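Local coordinates for protein response regulator (Colwellia psychrerythraea, PDB 3EQZ) that is a response regulator of the CheY-like receiver family, the type of domain that generally serves as a signalling switch in two-component systems, at residues B[18-23]-B[30-35]; B[76-81]-B[117-122]; B[24-29]-B[121-126]; B[52-57]-B[63-68]. All blocks are in the same frame, centred on the assembly; numbering follows the deposited sequence.

Contact 1: B[18-23]-B[30-35]; sequences LLKTIV and VEAFQH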
loop_
_atom_site.group_PDB
_atom_site.type_symbol
_atom_site.label_atom_id
_atom_site.label_comp_id
_atom_site.label_asym_id
_atom_site.label_seq_id
_atom_site.Cartn_x
_atom_site.Cartn_y
_atom_site.Cartn_z
ATOM N N LEU B 18 -0.617 -19.719 -22.340
ATOM C CA LEU B 18 -1.176 -20.405 -21.183
ATOM C C LEU B 18 -2.554 -19.855 -20.817
ATOM O O LEU B 18 -3.507 -20.622 -20.675
ATOM C CB LEU B 18 -0.237 -20.351 -19.985
ATOM C CG LEU B 18 -0.894 -20.809 -18.675
ATOM C CD1 LEU B 18 -1.121 -22.329 -18.602
ATOM C CD2 LEU B 18 -0.036 -20.325 -17.505
ATOM N N LEU B 19 -2.684 -18.519 -20.731
ATOM C CA LEU B 19 -3.996 -17.895 -20.454
ATOM C C LEU B 19 -4.996 -18.318 -21.504
ATOM O O LEU B 19 -6.150 -18.685 -21.215
ATOM C CB LEU B 19 -3.910 -16.356 -20.427
ATOM C CG LEU B 19 -3.139 -15.777 -19.234
ATOM C CD1 LEU B 19 -2.883 -14.237 -19.364
ATOM C CD2 LEU B 19 -3.861 -16.113 -17.876
ATOM N N LYS B 20 -4.581 -18.202 -22.752
ATOM C CA LYS B 20 -5.485 -18.598 -23.835
ATOM C C LYS B 20 -5.991 -20.055 -23.733
ATOM O O LYS B 20 -7.143 -20.335 -24.016
ATOM C CB LYS B 20 -4.856 -18.384 -25.220
ATOM C CG LYS B 20 -5.912 -18.598 -26.316
ATOM C CD LYS B 20 -5.452 -18.112 -27.698
ATOM C CE LYS B 20 -6.658 -17.954 -28.580
ATOM N NZ LYS B 20 -6.291 -17.689 -30.019
ATOM N N THR B 21 -5.129 -20.983 -23.362
ATOM C CA THR B 21 -5.589 -22.354 -23.250
ATOM C C THR B 21 -6.540 -22.550 -22.059
ATOM O O THR B 21 -7.413 -23.405 -22.103
ATOM C CB THR B 21 -4.419 -23.361 -23.197
ATOM O OG1 THR B 21 -3.640 -23.135 -22.013
ATOM C CG2 THR B 21 -3.516 -23.226 -24.441
ATOM N N ILE B 22 -6.416 -21.731 -21.024
ATOM C CA ILE B 22 -7.317 -21.816 -19.897
ATOM C C ILE B 22 -8.672 -21.182 -20.211
ATOM O O ILE B 22 -9.695 -21.658 -19.775
ATOM C CB ILE B 22 -6.685 -21.153 -18.622
ATOM C CG1 ILE B 22 -5.611 -22.059 -18.053
ATOM C CG2 ILE B 22 -7.750 -20.915 -17.530
ATOM C CD1 ILE B 22 -4.545 -21.309 -17.313
ATOM N N VAL B 23 -8.684 -20.101 -20.988
ATOM C CA VAL B 23 -9.928 -19.399 -21.268
ATOM C C VAL B 23 -10.766 -20.064 -22.360
ATOM O O VAL B 23 -12.006 -20.010 -22.347
ATOM C CB VAL B 23 -9.659 -17.909 -21.712
ATOM C CG1 VAL B 23 -10.945 -17.260 -22.221
ATOM C CG2 VAL B 23 -8.994 -17.062 -20.572
ATOM N N VAL B 30 -12.266 -15.880 -27.677
ATOM C CA VAL B 30 -11.167 -15.298 -26.960
ATOM C C VAL B 30 -10.105 -14.937 -27.983
ATOM O O VAL B 30 -9.839 -15.688 -28.937
ATOM C CB VAL B 30 -10.630 -16.277 -25.905
ATOM C CG1 VAL B 30 -10.164 -17.586 -26.553
ATOM C CG2 VAL B 30 -9.485 -15.667 -25.113
ATOM N N GLU B 31 -9.509 -13.768 -27.797
ATOM C CA GLU B 31 -8.530 -13.275 -28.727
ATOM C C GLU B 31 -7.326 -12.745 -27.926
ATOM O O GLU B 31 -7.493 -12.016 -26.952
ATOM C CB GLU B 31 -9.172 -12.171 -29.567
ATOM C CG GLU B 31 -8.172 -11.404 -30.385
ATOM C CD GLU B 31 -8.756 -10.746 -31.669
ATOM O OE1 GLU B 31 -9.888 -10.177 -31.628
ATOM O OE2 GLU B 31 -8.045 -10.785 -32.706
ATOM N N ALA B 32 -6.120 -13.136 -28.322
ATOM C CA ALA B 32 -4.947 -12.734 -27.606
ATOM C C ALA B 32 -4.147 -11.700 -28.389
ATOM O O ALA B 32 -3.921 -11.880 -29.595
ATOM C CB ALA B 32 -4.090 -13.941 -27.286
ATOM N N PHE B 33 -3.726 -10.629 -27.702
ATOM C CA PHE B 33 -2.911 -9.545 -28.288
ATOM C C PHE B 33 -1.536 -9.503 -27.652
ATOM O O PHE B 33 -1.429 -9.242 -26.435
ATOM C CB PHE B 33 -3.570 -8.188 -28.038
ATOM C CG PHE B 33 -4.821 -7.993 -28.822
ATOM C CD1 PHE B 33 -4.803 -7.269 -30.000
ATOM C CD2 PHE B 33 -5.999 -8.593 -28.426
ATOM C CE1 PHE B 33 -5.950 -7.123 -30.743
ATOM C CE2 PHE B 33 -7.141 -8.464 -29.179
ATOM C CZ PHE B 33 -7.123 -7.721 -30.326
ATOM N N GLN B 34 -0.486 -9.739 -28.434
ATOM C CA GLN B 34 0.855 -9.624 -27.892
ATOM C C GLN B 34 1.350 -8.159 -27.975
ATOM O O GLN B 34 2.411 -7.821 -27.421
ATOM C CB GLN B 34 1.843 -10.554 -28.605
ATOM C CG GLN B 34 1.223 -11.834 -29.205
ATOM C CD GLN B 34 1.657 -13.104 -28.478
ATOM O OE1 GLN B 34 0.869 -14.057 -28.334
ATOM N NE2 GLN B 34 2.918 -13.129 -28.022
ATOM N N HIS B 35 0.584 -7.303 -28.645
ATOM C CA HIS B 35 0.965 -5.923 -28.826
ATOM C C HIS B 35 -0.102 -5.018 -28.261
ATOM O O HIS B 35 -1.158 -4.804 -28.881
ATOM C CB HIS B 35 1.174 -5.581 -30.322
ATOM C CG HIS B 35 2.255 -6.382 -30.973
ATOM N ND1 HIS B 35 2.000 -7.542 -31.684
ATOM C CD2 HIS B 35 3.599 -6.207 -30.999
ATOM C CE1 HIS B 35 3.143 -8.039 -32.123
ATOM N NE2 HIS B 35 4.127 -7.249 -31.722
HETATM O O HOH W 1 -5.683 -15.026 -30.433
#
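Val-23 and Val-30 meet through one methyl group each: CG1 of Val-23 lies 3.6 Å from CG2 of Val-30, and the two branched side chains lie at a slant to one another. In Val-23 the touching branch is anti to the backbone N (chi1 171°), which swings it from the last turn of the helix onto the strand. The other branch of Val-30 serves a second partner, since its CG1 lies 4.1 Å from CE of Lys-20. That lysine reaches over with a fully extended chain, laying CD beside CB of Ala-32 at 4.4 Å and bringing CE within 3.9 Å of the carbonyl O of Val-30. Its NZ gives a hydrogen bond to a water at 2.8 Å, and the same water accepts from the backbone N of Ala-32 at 2.9 Å. Behind this first shell, helix 13-23 and strand 30-33, the later elements of the beta-alpha-beta unit begun by strand 6-9, run antiparallel, their short axes at 174° and 9.2 Å apart. Ile-8 of that first strand touches both Lys-20 and Val-30, while Val-23 also packs on Leu-119 of helix 112-124. The contact thus grades from the valine pair, with Val-23 buried, to a lysine whose methylenes pack on the strand and whose charged end meets, through water, the backbone N-H of Ala-32 in an outermost strand.

Contact 2: B[76-81]-B[117-122]; sequences SLILIS and CFLTSL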
loop_
_atom_site.group_PDB
_atom_site.type_symbol
_atom_site.label_atom_id
_atom_site.label_comp_id
_atom_site.label_asym_id
_atom_site.label_seq_id
_atom_site.Cartn_x
_atom_site.Cartn_y
_atom_site.Cartn_z
ATOM N N SER B 76 -15.133 -5.320 -18.234
ATOM C CA SER B 76 -14.623 -5.900 -16.974
ATOM C C SER B 76 -13.146 -6.132 -17.170
ATOM O O SER B 76 -12.703 -6.546 -18.274
ATOM C CB SER B 76 -15.277 -7.233 -16.653
ATOM O OG SER B 76 -16.663 -7.076 -16.488
ATOM N N LEU B 77 -12.383 -5.904 -16.097
ATOM C CA LEU B 77 -10.949 -6.007 -16.154
ATOM C C LEU B 77 -10.377 -6.980 -15.113
ATOM O O LEU B 77 -10.741 -6.931 -13.912
ATOM C CB LEU B 77 -10.343 -4.613 -16.003
ATOM C CG LEU B 77 -8.844 -4.391 -16.116
ATOM C CD1 LEU B 77 -8.393 -4.771 -17.480
ATOM C CD2 LEU B 77 -8.534 -2.913 -15.810
ATOM N N ILE B 78 -9.488 -7.855 -15.571
ATOM C CA ILE B 78 -8.732 -8.757 -14.683
ATOM C C ILE B 78 -7.251 -8.431 -14.836
ATOM O O ILE B 78 -6.783 -8.286 -15.950
ATOM C CB ILE B 78 -8.940 -10.230 -15.048
ATOM C CG1 ILE B 78 -10.403 -10.624 -14.809
ATOM C CG2 ILE B 78 -7.982 -11.097 -14.287
ATOM C CD1 ILE B 78 -10.931 -11.870 -15.614
ATOM N N LEU B 79 -6.535 -8.249 -13.722
ATOM C CA LEU B 79 -5.158 -7.869 -13.783
ATOM C C LEU B 79 -4.281 -8.993 -13.322
ATOM O O LEU B 79 -4.577 -9.659 -12.341
ATOM C CB LEU B 79 -4.877 -6.646 -12.928
ATOM C CG LEU B 79 -5.740 -5.426 -13.176
ATOM C CD1 LEU B 79 -5.434 -4.419 -12.053
ATOM C CD2 LEU B 79 -5.439 -4.796 -14.602
ATOM N N ILE B 80 -3.172 -9.185 -14.012
ATOM C CA ILE B 80 -2.276 -10.272 -13.675
ATOM C C ILE B 80 -0.871 -9.777 -13.529
ATOM O O ILE B 80 -0.444 -8.932 -14.307
ATOM C CB ILE B 80 -2.337 -11.377 -14.715
ATOM C CG1 ILE B 80 -3.825 -11.830 -14.866
ATOM C CG2 ILE B 80 -1.419 -12.551 -14.219
ATOM C CD1 ILE B 80 -4.031 -13.131 -15.584
ATOM N N SER B 81 -0.179 -10.271 -12.488
ATOM C CA SER B 81 1.217 -9.873 -12.199
ATOM C C SER B 81 1.746 -10.566 -10.950
ATOM O O SER B 81 0.956 -11.089 -10.161
ATOM C CB SER B 81 1.253 -8.353 -11.922
ATOM O OG SER B 81 2.552 -7.837 -12.159
ATOM N N CYS B 117 -11.601 -22.043 -12.209
ATOM C CA CYS B 117 -12.738 -21.953 -11.313
ATOM C C CYS B 117 -13.442 -20.556 -11.373
ATOM O O CYS B 117 -14.676 -20.451 -11.578
ATOM C CB CYS B 117 -12.258 -22.294 -9.907
ATOM S SG CYS B 117 -13.603 -22.433 -8.744
ATOM N N PHE B 118 -12.655 -19.479 -11.284
ATOM C CA PHE B 118 -13.211 -18.135 -11.425
ATOM C C PHE B 118 -13.913 -17.867 -12.779
ATOM O O PHE B 118 -15.025 -17.325 -12.836
ATOM C CB PHE B 118 -12.142 -17.060 -11.163
ATOM C CG PHE B 118 -12.672 -15.659 -11.336
ATOM C CD1 PHE B 118 -13.615 -15.144 -10.451
ATOM C CD2 PHE B 118 -12.260 -14.872 -12.397
ATOM C CE1 PHE B 118 -14.144 -13.855 -10.632
ATOM C CE2 PHE B 118 -12.770 -13.598 -12.580
ATOM C CZ PHE B 118 -13.695 -13.076 -11.686
ATOM N N LEU B 119 -13.250 -18.190 -13.886
ATOM C CA LEU B 119 -13.883 -17.951 -15.186
ATOM C C LEU B 119 -15.146 -18.819 -15.353
ATOM O O LEU B 119 -16.125 -18.401 -15.950
ATOM C CB LEU B 119 -12.905 -18.234 -16.308
ATOM C CG LEU B 119 -11.661 -17.300 -16.390
ATOM C CD1 LEU B 119 -10.704 -17.769 -17.454
ATOM C CD2 LEU B 119 -12.106 -15.876 -16.676
ATOM N N THR B 120 -15.121 -20.034 -14.840
ATOM C CA THR B 120 -16.339 -20.835 -14.809
ATOM C C THR B 120 -17.476 -20.117 -14.075
ATOM O O THR B 120 -18.563 -19.953 -14.649
ATOM C CB THR B 120 -16.060 -22.235 -14.250
ATOM O OG1 THR B 120 -15.057 -22.846 -15.072
ATOM C CG2 THR B 120 -17.338 -23.143 -14.226
ATOM N N SER B 121 -17.258 -19.637 -12.845
ATOM C CA SER B 121 -18.378 -18.922 -12.198
ATOM C C SER B 121 -18.770 -17.648 -12.981
ATOM O O SER B 121 -19.957 -17.270 -13.040
ATOM C CB SER B 121 -18.078 -18.564 -10.740
ATOM O OG SER B 121 -17.039 -17.594 -10.682
ATOM N N LEU B 122 -17.777 -16.995 -13.585
ATOM C CA LEU B 122 -18.018 -15.747 -14.307
ATOM C C LEU B 122 -18.971 -16.016 -15.474
ATOM O O LEU B 122 -19.947 -15.272 -15.704
ATOM C CB LEU B 122 -16.689 -15.110 -14.763
ATOM C CG LEU B 122 -16.778 -13.737 -15.443
ATOM C CD1 LEU B 122 -17.479 -12.737 -14.548
ATOM C CD2 LEU B 122 -15.379 -13.189 -15.896
#
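The packing of the C-terminal helix on the central parallel sheet of the receiver domain is represented here by Ile-78 of strand 76-81, which points at Phe-118 and Leu-119 of helix 112-124. One methyl does all the close touching. CD1 of Ile-78 lies 3.9 Å from CE2 of Phe-118, meeting the ring at its edge and in its plane, so that the methyl abuts the rim of the phenyl group. The same CD1 is 4.3 Å from CD2 of Leu-119, and the isoleucine tip therefore rests against two successive residues of the helix. A chi1 of 178° sets CG of Phe-118 on the far side of CB from its own backbone N and directs the ring from the helix toward the sheet; it and Ile-78 run past each other in opposite senses. The helical backbone stands well back, with CA of Ile-78 and CA of Leu-119 10.6 Å apart, so the segments meet through side chains. On the helix, the carbonyl O of Phe-118 accepts twice, from N of Leu-122 at 2.9 Å and from OG of Ser-121 at 3.0 Å. Ile-103 and Phe-106 of strand 101-107 also touch Ile-78, whereas Phe-118 reaches Val-114 of a second subunit. Such an apolar layer between a helix and the parallel strands beneath it is the construction of the CheY-like alpha/beta fold.

Contact 3: B[24-29]-B[121-126]; sequences EPIFGN and SLSNRQ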
loop_
_atom_site.group_PDB
_atom_site.type_symbol
_atom_site.label_atom_id
_atom_site.label_comp_id
_atom_site.label_asym_id
_atom_site.label_seq_id
_atom_site.Cartn_x
_atom_site.Cartn_y
_atom_site.Cartn_z
ATOM N N GLU B 24 -10.107 -20.625 -23.354
ATOM C CA GLU B 24 -10.872 -20.977 -24.533
ATOM C C GLU B 24 -11.940 -22.063 -24.284
ATOM O O GLU B 24 -13.017 -22.004 -24.851
ATOM C CB GLU B 24 -9.936 -21.404 -25.664
ATOM C CG GLU B 24 -10.619 -21.388 -27.022
ATOM C CD GLU B 24 -9.609 -21.372 -28.192
ATOM O OE1 GLU B 24 -8.420 -21.675 -27.948
ATOM O OE2 GLU B 24 -10.001 -21.042 -29.337
ATOM N N PRO B 25 -11.649 -23.070 -23.435
ATOM C CA PRO B 25 -12.732 -24.054 -23.218
ATOM C C PRO B 25 -13.942 -23.433 -22.555
ATOM O O PRO B 25 -15.036 -24.011 -22.589
ATOM C CB PRO B 25 -12.085 -25.088 -22.262
ATOM C CG PRO B 25 -10.634 -25.084 -22.659
ATOM C CD PRO B 25 -10.363 -23.550 -22.898
ATOM N N ILE B 26 -13.773 -22.265 -21.945
ATOM C CA ILE B 26 -14.860 -21.675 -21.188
ATOM C C ILE B 26 -15.510 -20.539 -21.971
ATOM O O ILE B 26 -16.725 -20.449 -22.023
ATOM C CB ILE B 26 -14.372 -21.156 -19.776
ATOM C CG1 ILE B 26 -13.713 -22.318 -19.009
ATOM C CG2 ILE B 26 -15.542 -20.530 -19.026
ATOM C CD1 ILE B 26 -12.833 -21.975 -17.810
ATOM N N PHE B 27 -14.698 -19.644 -22.545
ATOM C CA PHE B 27 -15.232 -18.557 -23.360
ATOM C C PHE B 27 -14.614 -18.725 -24.733
ATOM O O PHE B 27 -13.470 -18.331 -24.948
ATOM C CB PHE B 27 -14.801 -17.163 -22.823
ATOM C CG PHE B 27 -15.469 -16.745 -21.541
ATOM C CD1 PHE B 27 -16.581 -15.920 -21.558
ATOM C CD2 PHE B 27 -14.972 -17.179 -20.311
ATOM C CE1 PHE B 27 -17.215 -15.529 -20.364
ATOM C CE2 PHE B 27 -15.598 -16.778 -19.102
ATOM C CZ PHE B 27 -16.725 -15.958 -19.127
ATOM N N GLY B 28 -15.351 -19.281 -25.680
ATOM C CA GLY B 28 -14.746 -19.642 -26.943
ATOM C C GLY B 28 -14.282 -18.455 -27.749
ATOM O O GLY B 28 -13.351 -18.587 -28.519
ATOM N N ASN B 29 -14.924 -17.297 -27.577
ATOM C CA ASN B 29 -14.589 -16.072 -28.325
ATOM C C ASN B 29 -13.443 -15.295 -27.681
ATOM O O ASN B 29 -13.627 -14.184 -27.187
ATOM C CB ASN B 29 -15.821 -15.145 -28.439
ATOM C CG ASN B 29 -16.974 -15.807 -29.189
ATOM O OD1 ASN B 29 -16.748 -16.563 -30.170
ATOM N ND2 ASN B 29 -18.214 -15.558 -28.732
ATOM N N SER B 121 -17.258 -19.637 -12.845
ATOM C CA SER B 121 -18.378 -18.922 -12.198
ATOM C C SER B 121 -18.770 -17.648 -12.981
ATOM O O SER B 121 -19.957 -17.270 -13.040
ATOM C CB SER B 121 -18.078 -18.564 -10.740
ATOM O OG SER B 121 -17.039 -17.594 -10.682
ATOM N N LEU B 122 -17.777 -16.995 -13.585
ATOM C CA LEU B 122 -18.018 -15.747 -14.307
ATOM C C LEU B 122 -18.971 -16.016 -15.474
ATOM O O LEU B 122 -19.947 -15.272 -15.704
ATOM C CB LEU B 122 -16.689 -15.110 -14.763
ATOM C CG LEU B 122 -16.778 -13.737 -15.443
ATOM C CD1 LEU B 122 -17.479 -12.737 -14.548
ATOM C CD2 LEU B 122 -15.379 -13.189 -15.896
ATOM N N SER B 123 -18.700 -17.114 -16.173
ATOM C CA SER B 123 -19.518 -17.580 -17.278
ATOM C C SER B 123 -20.945 -17.905 -16.829
ATOM O O SER B 123 -21.900 -17.498 -17.447
ATOM C CB SER B 123 -18.904 -18.848 -17.819
ATOM O OG SER B 123 -19.523 -19.254 -19.004
ATOM N N ASN B 124 -21.064 -18.664 -15.751
ATOM C CA ASN B 124 -22.356 -19.059 -15.224
ATOM C C ASN B 124 -23.205 -17.877 -14.725
ATOM O O ASN B 124 -24.426 -17.970 -14.676
ATOM C CB ASN B 124 -22.159 -20.068 -14.084
ATOM C CG ASN B 124 -21.574 -21.377 -14.569
ATOM O OD1 ASN B 124 -21.613 -21.673 -15.757
ATOM N ND2 ASN B 124 -21.022 -22.165 -13.653
ATOM N N ARG B 125 -22.579 -16.779 -14.318
ATOM C CA ARG B 125 -23.387 -15.631 -13.933
ATOM C C ARG B 125 -23.622 -14.584 -15.045
ATOM O O ARG B 125 -24.014 -13.432 -14.765
ATOM C CB ARG B 125 -22.931 -15.006 -12.605
ATOM C CG ARG B 125 -21.694 -14.143 -12.648
ATOM C CD ARG B 125 -21.079 -14.152 -11.249
ATOM N NE ARG B 125 -20.118 -13.077 -11.018
ATOM C CZ ARG B 125 -20.000 -11.961 -11.747
ATOM N NH1 ARG B 125 -20.805 -11.736 -12.782
ATOM N NH2 ARG B 125 -19.063 -11.056 -11.435
ATOM N N GLN B 126 -23.440 -15.013 -16.293
ATOM C CA GLN B 126 -23.706 -14.171 -17.468
ATOM C C GLN B 126 -25.190 -14.254 -17.888
ATOM O O GLN B 126 -25.745 -15.355 -18.016
ATOM C CB GLN B 126 -22.793 -14.553 -18.654
ATOM C CG GLN B 126 -21.300 -14.209 -18.458
ATOM C CD GLN B 126 -21.095 -12.818 -17.852
ATOM O OE1 GLN B 126 -21.440 -11.800 -18.469
ATOM N NE2 GLN B 126 -20.562 -12.772 -16.624
#
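Phe-27 and Ile-26 press on Ser-123 where the loop after helix 13-23 meets the end of helix 112-124, the last helix of the CheY-like receiver fold. The tight part centres on the far carbon of the phenyl ring, which chi1 of -72° turns away from its own carbonyl carbon and out to the helix. CZ of Phe-27 comes to 3.7 Å from CA of Ser-123, approaching it at a slant, and to 4.3 Å from CG of Leu-122; the carbonyl carbon of Leu-122 sits at the ring edge. Ile-26 adds its CG2 methyl, 3.9 Å from CB of Ser-123, so the small serine is gripped by two apolar neighbours. Its hydroxyl is hydrogen-bonded to the backbone N of Ser-2. Ile-49 of strand 49-53 touches both Phe-27 and Leu-122, anchoring the cluster to the sheet.

The other side is looser: the loop around Gly-28 is exposed, as is Gln-126 beyond the helix end, while Arg-125 packs on Glu-113 of a second subunit. OE1 of Gln-126 is hydrogen-bonded to ND2 of Asn-4, and its amide nitrogen turns back on the helix: NE2 donates to the carbonyl O of Leu-122 at 2.7 Å, nearly straight at 167°, from above the carbonyl plane.

Contact 4: B[52-57]-B[63-68]; sequences LDLMMP and EVIRHL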
loop_
_atom_site.group_PDB
_atom_site.type_symbol
_atom_site.label_atom_id
_atom_site.label_comp_id
_atom_site.label_asym_id
_atom_site.label_seq_id
_atom_site.Cartn_x
_atom_site.Cartn_y
_atom_site.Cartn_z
ATOM N N LEU B 52 -5.475 -8.519 -18.355
ATOM C CA LEU B 52 -4.357 -7.626 -18.619
ATOM C C LEU B 52 -3.132 -8.009 -17.777
ATOM O O LEU B 52 -3.200 -7.964 -16.528
ATOM C CB LEU B 52 -4.744 -6.166 -18.349
ATOM C CG LEU B 52 -3.611 -5.089 -18.502
ATOM C CD1 LEU B 52 -2.969 -5.086 -19.931
ATOM C CD2 LEU B 52 -4.071 -3.645 -18.131
ATOM N N ASP B 53 -2.036 -8.424 -18.436
ATOM C CA ASP B 53 -0.789 -8.637 -17.708
ATOM C C ASP B 53 -0.149 -7.272 -17.549
ATOM O O ASP B 53 -0.123 -6.525 -18.498
ATOM C CB ASP B 53 0.183 -9.628 -18.409
ATOM C CG ASP B 53 1.431 -9.968 -17.522
ATOM O OD1 ASP B 53 1.482 -11.084 -16.927
ATOM O OD2 ASP B 53 2.333 -9.113 -17.372
ATOM N N LEU B 54 0.353 -6.946 -16.353
ATOM C CA LEU B 54 0.909 -5.626 -16.111
ATOM C C LEU B 54 2.224 -5.454 -16.849
ATOM O O LEU B 54 2.673 -4.350 -17.055
ATOM C CB LEU B 54 1.162 -5.380 -14.621
ATOM C CG LEU B 54 -0.055 -5.239 -13.710
ATOM C CD1 LEU B 54 0.442 -4.922 -12.300
ATOM C CD2 LEU B 54 -1.057 -4.202 -14.199
ATOM N N MET B 55 2.854 -6.571 -17.205
ATOM C CA MET B 55 4.055 -6.534 -18.033
ATOM C C MET B 55 5.193 -5.801 -17.304
ATOM O O MET B 55 6.007 -5.090 -17.935
ATOM C CB MET B 55 3.717 -5.882 -19.390
ATOM C CG MET B 55 2.910 -6.846 -20.361
ATOM S SD MET B 55 2.272 -6.137 -21.912
ATOM C CE MET B 55 0.709 -5.333 -21.462
ATOM N N MET B 56 5.253 -5.960 -15.972
ATOM C CA MET B 56 6.341 -5.337 -15.203
ATOM C C MET B 56 7.611 -6.059 -15.696
ATOM O O MET B 56 7.558 -7.280 -15.938
ATOM C CB MET B 56 6.138 -5.556 -13.699
ATOM C CG MET B 56 5.076 -4.643 -13.044
ATOM S SD MET B 56 5.548 -2.917 -13.122
ATOM C CE MET B 56 4.178 -2.213 -13.952
ATOM N N PRO B 57 8.759 -5.344 -15.801
ATOM C CA PRO B 57 8.954 -4.031 -15.207
ATOM C C PRO B 57 8.890 -2.874 -16.221
ATOM O O PRO B 57 9.428 -1.810 -15.948
ATOM C CB PRO B 57 10.376 -4.149 -14.645
ATOM C CG PRO B 57 11.098 -5.000 -15.705
ATOM C CD PRO B 57 10.017 -5.851 -16.393
ATOM N N GLU B 63 0.031 1.823 -19.130
ATOM C CA GLU B 63 -0.526 2.591 -20.277
ATOM C C GLU B 63 -1.891 2.079 -20.758
ATOM O O GLU B 63 -2.755 2.845 -21.192
ATOM C CB GLU B 63 0.456 2.557 -21.473
ATOM C CG GLU B 63 -0.013 3.456 -22.680
ATOM C CD GLU B 63 -0.565 4.848 -22.221
ATOM O OE1 GLU B 63 -0.145 5.330 -21.147
ATOM O OE2 GLU B 63 -1.430 5.465 -22.907
ATOM N N VAL B 64 -2.100 0.772 -20.724
ATOM C CA VAL B 64 -3.413 0.255 -21.117
ATOM C C VAL B 64 -4.469 0.725 -20.099
ATOM O O VAL B 64 -5.552 1.144 -20.474
ATOM C CB VAL B 64 -3.343 -1.289 -21.210
ATOM C CG1 VAL B 64 -4.716 -1.940 -21.277
ATOM C CG2 VAL B 64 -2.433 -1.716 -22.422
ATOM N N ILE B 65 -4.133 0.674 -18.798
ATOM C CA ILE B 65 -5.040 1.167 -17.755
ATOM C C ILE B 65 -5.373 2.632 -17.938
ATOM O O ILE B 65 -6.554 3.013 -17.942
ATOM C CB ILE B 65 -4.438 0.916 -16.339
ATOM C CG1 ILE B 65 -4.498 -0.578 -16.032
ATOM C CG2 ILE B 65 -5.178 1.737 -15.274
ATOM C CD1 ILE B 65 -3.691 -0.963 -14.785
ATOM N N ARG B 66 -4.334 3.461 -18.102
ATOM C CA ARG B 66 -4.513 4.880 -18.442
ATOM C C ARG B 66 -5.417 5.067 -19.679
ATOM O O ARG B 66 -6.356 5.824 -19.658
ATOM C CB ARG B 66 -3.160 5.574 -18.708
ATOM C CG ARG B 66 -3.298 7.110 -18.580
ATOM C CD ARG B 66 -2.412 7.947 -19.502
ATOM N NE ARG B 66 -2.426 7.468 -20.863
ATOM C CZ ARG B 66 -3.322 7.810 -21.783
ATOM N NH1 ARG B 66 -4.310 8.660 -21.494
ATOM N NH2 ARG B 66 -3.244 7.262 -23.003
ATOM N N HIS B 67 -5.115 4.382 -20.773
ATOM C CA HIS B 67 -5.965 4.531 -21.966
ATOM C C HIS B 67 -7.423 4.122 -21.689
ATOM O O HIS B 67 -8.364 4.838 -22.013
ATOM C CB HIS B 67 -5.391 3.694 -23.121
ATOM C CG HIS B 67 -6.219 3.763 -24.374
ATOM N ND1 HIS B 67 -5.949 4.657 -25.400
ATOM C CD2 HIS B 67 -7.310 3.058 -24.762
ATOM C CE1 HIS B 67 -6.847 4.502 -26.361
ATOM N NE2 HIS B 67 -7.685 3.537 -25.997
ATOM N N LEU B 68 -7.603 2.956 -21.074
ATOM C CA LEU B 68 -8.955 2.480 -20.768
ATOM C C LEU B 68 -9.715 3.466 -19.912
ATOM O O LEU B 68 -10.891 3.696 -20.139
ATOM C CB LEU B 68 -8.926 1.087 -20.083
ATOM C CG LEU B 68 -8.378 -0.091 -20.893
ATOM C CD1 LEU B 68 -8.223 -1.258 -19.974
ATOM C CD2 LEU B 68 -9.238 -0.511 -22.068
#
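Leu-52 and Val-64 mark the closest backbone approach, their CA atoms 8.3 Å apart, where the end of strand 49-53 passes helix 60-70, the first two elements of a beta-alpha-beta unit that strand 76-81 completes. Leu-52 carries the contact with both methyls. CD2 lies 3.6 Å from CG1 of Val-64 and 3.7 Å from CG1 of Ile-65, while CD1 is 3.8 Å from the same Val-64 methyl, so the leucine fork straddles that branch. A chi1 of 176° places its CG beside the carbonyl carbon and carries the fork toward the helix. Leu-54 adds a looser touch, CD2 to CD1 of Ile-65 at 4.2 Å. Next to this apolar patch, OD2 of Asp-53 accepts from N of Met-55 at 2.6 Å, an Asx turn, and OD1 forms a salt bridge with Lys-108. Arg-66 grips Glu-63 side-on, NE to OE1 and NH2 to OE2; it also packs on Met-59 of a third subunit, whose Glu-63 it meets in a long, weak ion pair. Strand 76-81 flanks Leu-52 through Leu-77 and Leu-79, helix 36-39 backs Val-64 through Pro-36 and Phe-39, and helix 87-97 borders Leu-54 and Ile-65.

From the N terminus, contact 1 comes first, closing the short connection between helix 13-23 and strand 30-33 within one beta-alpha-beta unit. Residues 24-29 lie in that very connection, so contact 3, which carries them to the chain's C-terminal end, crosses contact 1. Contact 4 follows as a second local closure, from strand 49-53 to helix 60-70, and falls within the long span bridged by contact 3. Contact 2 then joins strand 76-81 to helix 112-124, ending on Ser-121 and Leu-122, which contact 3 shares. Leu-52 and Ile-78 probably bond backbone to backbone, linking contacts 4 and 2 through adjacent strands, while Leu-19 packing on Ile-80 links contacts 1 and 2.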